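Local coordinates for uncharacterized protein (Pseudomonas syringae pv. tomato, PDB 3K4I) that is of unknown function but has the RraA-like fold of the aldolase/RraA family and assembles from three copies of the chain, at residues 76-81 against 85-90; 107-112 against 129-134. All coordinates share one frame; numbering follows the deposited sequence.

Contact 1 of 2, residues 76-81 against 85-90; sequences NYIDQV and SVIVSS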
loop_
_atom_site.group_PDB
_atom_site.type_symbol
_atom_site.label_atom_id
_atom_site.label_comp_id
_atom_site.label_asym_id
_atom_site.label_seq_id
_atom_site.Cartn_x
_atom_site.Cartn_y
_atom_site.Cartn_z
ATOM N N ASN C 76 -24.266 -12.538 6.469
ATOM C CA ASN C 76 -25.729 -12.682 6.367
ATOM C C ASN C 76 -26.560 -11.427 6.024
ATOM O O ASN C 76 -27.552 -11.535 5.280
ATOM C CB ASN C 76 -26.288 -13.356 7.624
ATOM C CG ASN C 76 -25.830 -12.687 8.888
ATOM O OD1 ASN C 76 -26.052 -11.496 9.083
ATOM N ND2 ASN C 76 -25.179 -13.450 9.762
ATOM N N TYR C 77 -26.149 -10.250 6.519
ATOM C CA TYR C 77 -26.860 -8.996 6.238
ATOM C C TYR C 77 -26.925 -8.650 4.759
ATOM O O TYR C 77 -27.706 -7.785 4.371
ATOM C CB TYR C 77 -26.196 -7.797 6.920
ATOM C CG TYR C 77 -24.832 -7.390 6.332
ATOM C CD1 TYR C 77 -23.640 -7.881 6.866
ATOM C CD2 TYR C 77 -24.741 -6.507 5.238
ATOM C CE1 TYR C 77 -22.388 -7.517 6.328
ATOM C CE2 TYR C 77 -23.508 -6.146 4.695
ATOM C CZ TYR C 77 -22.333 -6.643 5.246
ATOM O OH TYR C 77 -21.108 -6.275 4.710
ATOM N N ILE C 78 -26.043 -9.251 3.968
ATOM C CA ILE C 78 -25.845 -8.774 2.604
ATOM C C ILE C 78 -27.077 -8.978 1.733
ATOM O O ILE C 78 -27.282 -8.215 0.787
ATOM C CB ILE C 78 -24.576 -9.364 1.944
ATOM C CG1 ILE C 78 -24.051 -8.385 0.880
ATOM C CG2 ILE C 78 -24.787 -10.827 1.553
ATOM C CD1 ILE C 78 -22.648 -8.612 0.394
ATOM N N ASP C 79 -27.897 -9.989 2.041
ATOM C CA ASP C 79 -29.177 -10.156 1.309
ATOM C C ASP C 79 -30.105 -8.943 1.390
ATOM O O ASP C 79 -31.039 -8.824 0.594
ATOM C CB ASP C 79 -29.937 -11.384 1.837
ATOM C CG ASP C 79 -29.390 -12.689 1.294
ATOM O OD1 ASP C 79 -28.960 -12.716 0.120
ATOM O OD2 ASP C 79 -29.421 -13.702 2.038
ATOM N N GLN C 80 -29.880 -8.079 2.372
ATOM C CA GLN C 80 -30.712 -6.899 2.612
ATOM C C GLN C 80 -30.296 -5.662 1.799
ATOM O O GLN C 80 -31.043 -4.691 1.745
ATOM C CB GLN C 80 -30.662 -6.533 4.108
ATOM C CG GLN C 80 -30.950 -7.683 5.048
ATOM C CD GLN C 80 -31.438 -7.210 6.413
ATOM O OE1 GLN C 80 -32.279 -7.874 7.047
ATOM N NE2 GLN C 80 -30.975 -6.043 6.847
ATOM N N VAL C 81 -29.091 -5.686 1.219
ATOM C CA VAL C 81 -28.470 -4.497 0.649
ATOM C C VAL C 81 -29.057 -4.207 -0.745
ATOM O O VAL C 81 -29.017 -5.073 -1.602
ATOM C CB VAL C 81 -26.934 -4.676 0.548
ATOM C CG1 VAL C 81 -26.256 -3.422 -0.000
ATOM C CG2 VAL C 81 -26.330 -5.087 1.914
ATOM N N SER C 85 -26.037 0.304 -3.837
ATOM C CA SER C 85 -25.420 0.621 -2.536
ATOM C C SER C 85 -23.919 0.566 -2.590
ATOM O O SER C 85 -23.349 -0.226 -3.336
ATOM C CB SER C 85 -25.872 -0.372 -1.483
ATOM O OG SER C 85 -27.263 -0.278 -1.257
ATOM N N VAL C 86 -23.275 1.392 -1.755
ATOM C CA VAL C 86 -21.889 1.158 -1.340
ATOM C C VAL C 86 -21.971 0.741 0.137
ATOM O O VAL C 86 -22.512 1.472 0.921
ATOM C CB VAL C 86 -21.065 2.454 -1.477
ATOM C CG1 VAL C 86 -19.705 2.342 -0.813
ATOM C CG2 VAL C 86 -20.906 2.838 -2.974
ATOM N N ILE C 87 -21.431 -0.428 0.492
ATOM C CA ILE C 87 -21.518 -0.952 1.845
ATOM C C ILE C 87 -20.408 -0.262 2.630
ATOM O O ILE C 87 -19.285 -0.192 2.145
ATOM C CB ILE C 87 -21.320 -2.491 1.850
ATOM C CG1 ILE C 87 -22.553 -3.190 1.254
ATOM C CG2 ILE C 87 -21.018 -2.985 3.321
ATOM C CD1 ILE C 87 -22.418 -4.739 0.969
ATOM N N VAL C 88 -20.739 0.272 3.806
ATOM C CA VAL C 88 -19.739 0.963 4.630
ATOM C C VAL C 88 -19.766 0.230 5.938
ATOM O O VAL C 88 -20.775 0.276 6.631
ATOM C CB VAL C 88 -20.046 2.453 4.840
ATOM C CG1 VAL C 88 -18.958 3.112 5.742
ATOM C CG2 VAL C 88 -20.140 3.170 3.491
ATOM N N SER C 89 -18.659 -0.457 6.251
ATOM C CA SER C 89 -18.595 -1.386 7.366
ATOM C C SER C 89 -17.629 -0.881 8.388
ATOM O O SER C 89 -16.487 -0.530 8.047
ATOM C CB SER C 89 -18.148 -2.775 6.901
ATOM O OG SER C 89 -19.185 -3.404 6.175
ATOM N N SER C 90 -18.074 -0.857 9.626
ATOM C CA SER C 90 -17.212 -0.348 10.715
ATOM C C SER C 90 -16.963 -1.418 11.761
ATOM O O SER C 90 -17.892 -1.935 12.373
ATOM C CB SER C 90 -17.774 0.965 11.287
ATOM O OG SER C 90 -16.861 1.532 12.228
HETATM O O HOH W 1 -19.073 -6.248 6.253
#
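I87 meets three side chains of segment 76-81, and most of the contact is apolar. Its CD1 lies 3.9 Å from I78 CD1. The same methyl sits at the edge of the Y77 ring, near the ring plane, with Y77 CE2 4.1 Å away. V81 crosses I87 at about a right angle, V81 CG1 to I87 CG1 3.9 Å. Further down, V81 CG1 presses on S85 CB at 3.4 Å, closer than usual for two carbons. V81 CG1 is anti to the backbone N (chi1 -178°), which turns this methyl to the strand.

The polar part is bridged by water. Y77 OH and S89 OG are 3.8 Å apart, and one water joins them, 2.6 Å from Y77 OH and 2.8 Å from S89 OG. S85 OG bonds back to P82 O.

Segment 76-81 is mostly a 3-10 turn, with Q80 N bonded to Y77 O. It follows strand 53-63 and leads through a short link into strand 85-90. That strand runs parallel between strands 53-63 and 115-119. Y77 also packs on strand 150-154 and, with I78, on M104 of helix 102-110.

Contact 2 of 2, residues 107-112 against 129-134; sequences FALANG and INCNYP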
loop_
_atom_site.group_PDB
_atom_site.type_symbol
_atom_site.label_atom_id
_atom_site.label_comp_id
_atom_site.label_asym_id
_atom_site.label_seq_id
_atom_site.Cartn_x
_atom_site.Cartn_y
_atom_site.Cartn_z
ATOM N N PHE C 107 -21.069 -12.093 -4.239
ATOM C CA PHE C 107 -22.453 -11.658 -4.030
ATOM C C PHE C 107 -22.668 -10.223 -4.532
ATOM O O PHE C 107 -23.636 -9.955 -5.288
ATOM C CB PHE C 107 -22.860 -11.767 -2.562
ATOM C CG PHE C 107 -24.311 -11.452 -2.338
ATOM C CD1 PHE C 107 -25.249 -12.478 -2.327
ATOM C CD2 PHE C 107 -24.742 -10.138 -2.214
ATOM C CE1 PHE C 107 -26.612 -12.205 -2.176
ATOM C CE2 PHE C 107 -26.101 -9.846 -2.056
ATOM C CZ PHE C 107 -27.028 -10.875 -2.000
ATOM N N ALA C 108 -21.775 -9.316 -4.124
ATOM C CA ALA C 108 -21.852 -7.900 -4.538
ATOM C C ALA C 108 -21.950 -7.785 -6.064
ATOM O O ALA C 108 -22.770 -7.007 -6.595
ATOM C CB ALA C 108 -20.650 -7.151 -4.047
ATOM N N LEU C 109 -21.074 -8.512 -6.748
ATOM C CA LEU C 109 -21.025 -8.474 -8.218
ATOM C C LEU C 109 -22.277 -9.022 -8.875
ATOM O O LEU C 109 -22.583 -8.690 -10.033
ATOM C CB LEU C 109 -19.804 -9.224 -8.741
ATOM C CG LEU C 109 -18.466 -8.474 -8.789
ATOM C CD1 LEU C 109 -17.719 -8.978 -10.030
ATOM C CD2 LEU C 109 -18.626 -6.932 -8.807
ATOM N N ALA C 110 -22.984 -9.893 -8.172
ATOM C CA ALA C 110 -24.205 -10.494 -8.730
ATOM C C ALA C 110 -25.475 -9.706 -8.350
ATOM O O ALA C 110 -26.558 -9.962 -8.887
ATOM C CB ALA C 110 -24.314 -11.958 -8.255
ATOM N N ASN C 111 -25.336 -8.762 -7.415
ATOM C CA ASN C 111 -26.498 -8.075 -6.830
ATOM C C ASN C 111 -26.471 -6.542 -6.845
ATOM O O ASN C 111 -27.162 -5.884 -6.059
ATOM C CB ASN C 111 -26.783 -8.633 -5.427
ATOM C CG ASN C 111 -27.216 -10.093 -5.481
ATOM O OD1 ASN C 111 -28.401 -10.390 -5.618
ATOM N ND2 ASN C 111 -26.244 -11.007 -5.468
ATOM N N GLY C 112 -25.666 -5.987 -7.748
ATOM C CA GLY C 112 -25.693 -4.565 -8.041
ATOM C C GLY C 112 -25.082 -3.710 -6.949
ATOM O O GLY C 112 -25.299 -2.506 -6.907
ATOM N N ILE C 129 -9.345 -8.375 -6.369
ATOM C CA ILE C 129 -8.585 -7.859 -7.508
ATOM C C ILE C 129 -9.026 -8.516 -8.817
ATOM O O ILE C 129 -9.256 -7.821 -9.812
ATOM C CB ILE C 129 -7.041 -8.013 -7.332
ATOM C CG1 ILE C 129 -6.557 -7.192 -6.129
ATOM C CG2 ILE C 129 -6.290 -7.544 -8.591
ATOM C CD1 ILE C 129 -5.091 -7.474 -5.747
ATOM N N ASN C 130 -9.149 -9.846 -8.805
ATOM C CA ASN C 130 -9.519 -10.588 -10.011
ATOM C C ASN C 130 -10.889 -10.174 -10.525
ATOM O O ASN C 130 -11.112 -10.124 -11.744
ATOM C CB ASN C 130 -9.490 -12.095 -9.766
ATOM C CG ASN C 130 -9.691 -12.882 -11.039
ATOM O OD1 ASN C 130 -8.952 -12.700 -12.007
ATOM N ND2 ASN C 130 -10.699 -13.747 -11.054
ATOM N N CYS C 131 -11.783 -9.862 -9.588
ATOM C CA CYS C 131 -13.149 -9.411 -9.868
ATOM C C CYS C 131 -13.236 -7.921 -10.173
ATOM O O CYS C 131 -14.316 -7.427 -10.514
ATOM C CB CYS C 131 -14.066 -9.708 -8.683
ATOM S SG CYS C 131 -14.440 -11.464 -8.527
ATOM N N ASN C 132 -12.125 -7.216 -9.989
ATOM C CA ASN C 132 -12.060 -5.747 -10.161
ATOM C C ASN C 132 -13.128 -5.027 -9.326
ATOM O O ASN C 132 -13.775 -4.083 -9.800
ATOM C CB ASN C 132 -12.203 -5.352 -11.643
ATOM C CG ASN C 132 -11.655 -3.933 -11.938
ATOM O OD1 ASN C 132 -12.299 -3.129 -12.634
ATOM N ND2 ASN C 132 -10.488 -3.634 -11.412
ATOM N N TYR C 133 -13.306 -5.485 -8.093
ATOM C CA TYR C 133 -14.350 -4.966 -7.210
ATOM C C TYR C 133 -13.797 -3.786 -6.396
ATOM O O TYR C 133 -12.713 -3.882 -5.822
ATOM C CB TYR C 133 -14.837 -6.050 -6.254
ATOM C CG TYR C 133 -15.921 -5.546 -5.322
ATOM C CD1 TYR C 133 -17.198 -5.258 -5.825
ATOM C CD2 TYR C 133 -15.694 -5.382 -3.946
ATOM C CE1 TYR C 133 -18.206 -4.796 -5.022
ATOM C CE2 TYR C 133 -16.725 -4.917 -3.109
ATOM C CZ TYR C 133 -17.986 -4.633 -3.667
ATOM O OH TYR C 133 -19.018 -4.177 -2.870
ATOM N N PRO C 134 -14.538 -2.665 -6.339
ATOM C CA PRO C 134 -14.021 -1.506 -5.641
ATOM C C PRO C 134 -14.040 -1.650 -4.105
ATOM O O PRO C 134 -15.058 -1.417 -3.456
ATOM C CB PRO C 134 -14.925 -0.367 -6.137
ATOM C CG PRO C 134 -15.495 -0.902 -7.482
ATOM C CD PRO C 134 -15.757 -2.330 -7.112
#
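A Schellman motif at N132 ends helix 125-130, and the chain leaving it packs against the last turn of helix 102-110. The two helices are joined through strand 115-119, and the chain after the second leads into strand 135-137, which lies parallel beside 115-119. The contact is apolar, with no hydrogen bond across it.

Y133 carries much of it. Its CG is anti to the backbone N (chi1 -180°), which extends the ring toward A108. A108 CB approaches the ring obliquely, 3.5 Å from Y133 CE1, and lies 3.6 Å from Y133 OH. That hydroxyl is hydrogen-bonded to T116 on strand 115-119, so the ring is held at its far end as well. L109 runs past Y133 in the opposite direction, and one branch, L109 CD2, is 3.7 Å from Y133 CD1. The other branch turns to the helix end: L109 CD1 is 4.0 Å from C131 CB and also touches the C131 carbonyl oxygen. L109 is exposed, whereas A108 and Y133 are buried. C131 also packs on T105 and H106 of helix 102-110.

The end of that helix is tied by N111. N111 ND2 sits over the centre of the F107 ring, 3.3 Å above its plane. It donates to F107 O over 2.8 Å, nearly straight at 171°, while A110 N reaches the same oxygen from the opposite face of the carbonyl plane.

Helix 102-110 joins the two contacts. Strand 85-90 of contact 1 precedes this helix in the chain, and the last turn of the helix enters contact 2. The centres lie about 13 Å apart. The contacts touch at the F107 ring: F107 CE1 is 3.3 Å from D79 OD1, and F107 CE2 is 3.5 Å from I78 O. Both also reach the second subunit. There D79 accepts hydrogen bonds from the backbone N atoms of L213 and E214 of that subunit, and F107 packs on its I207. A bound magnesium ion lies about 11 Å from the side chain of C131 in contact 2, too far for direct coordination.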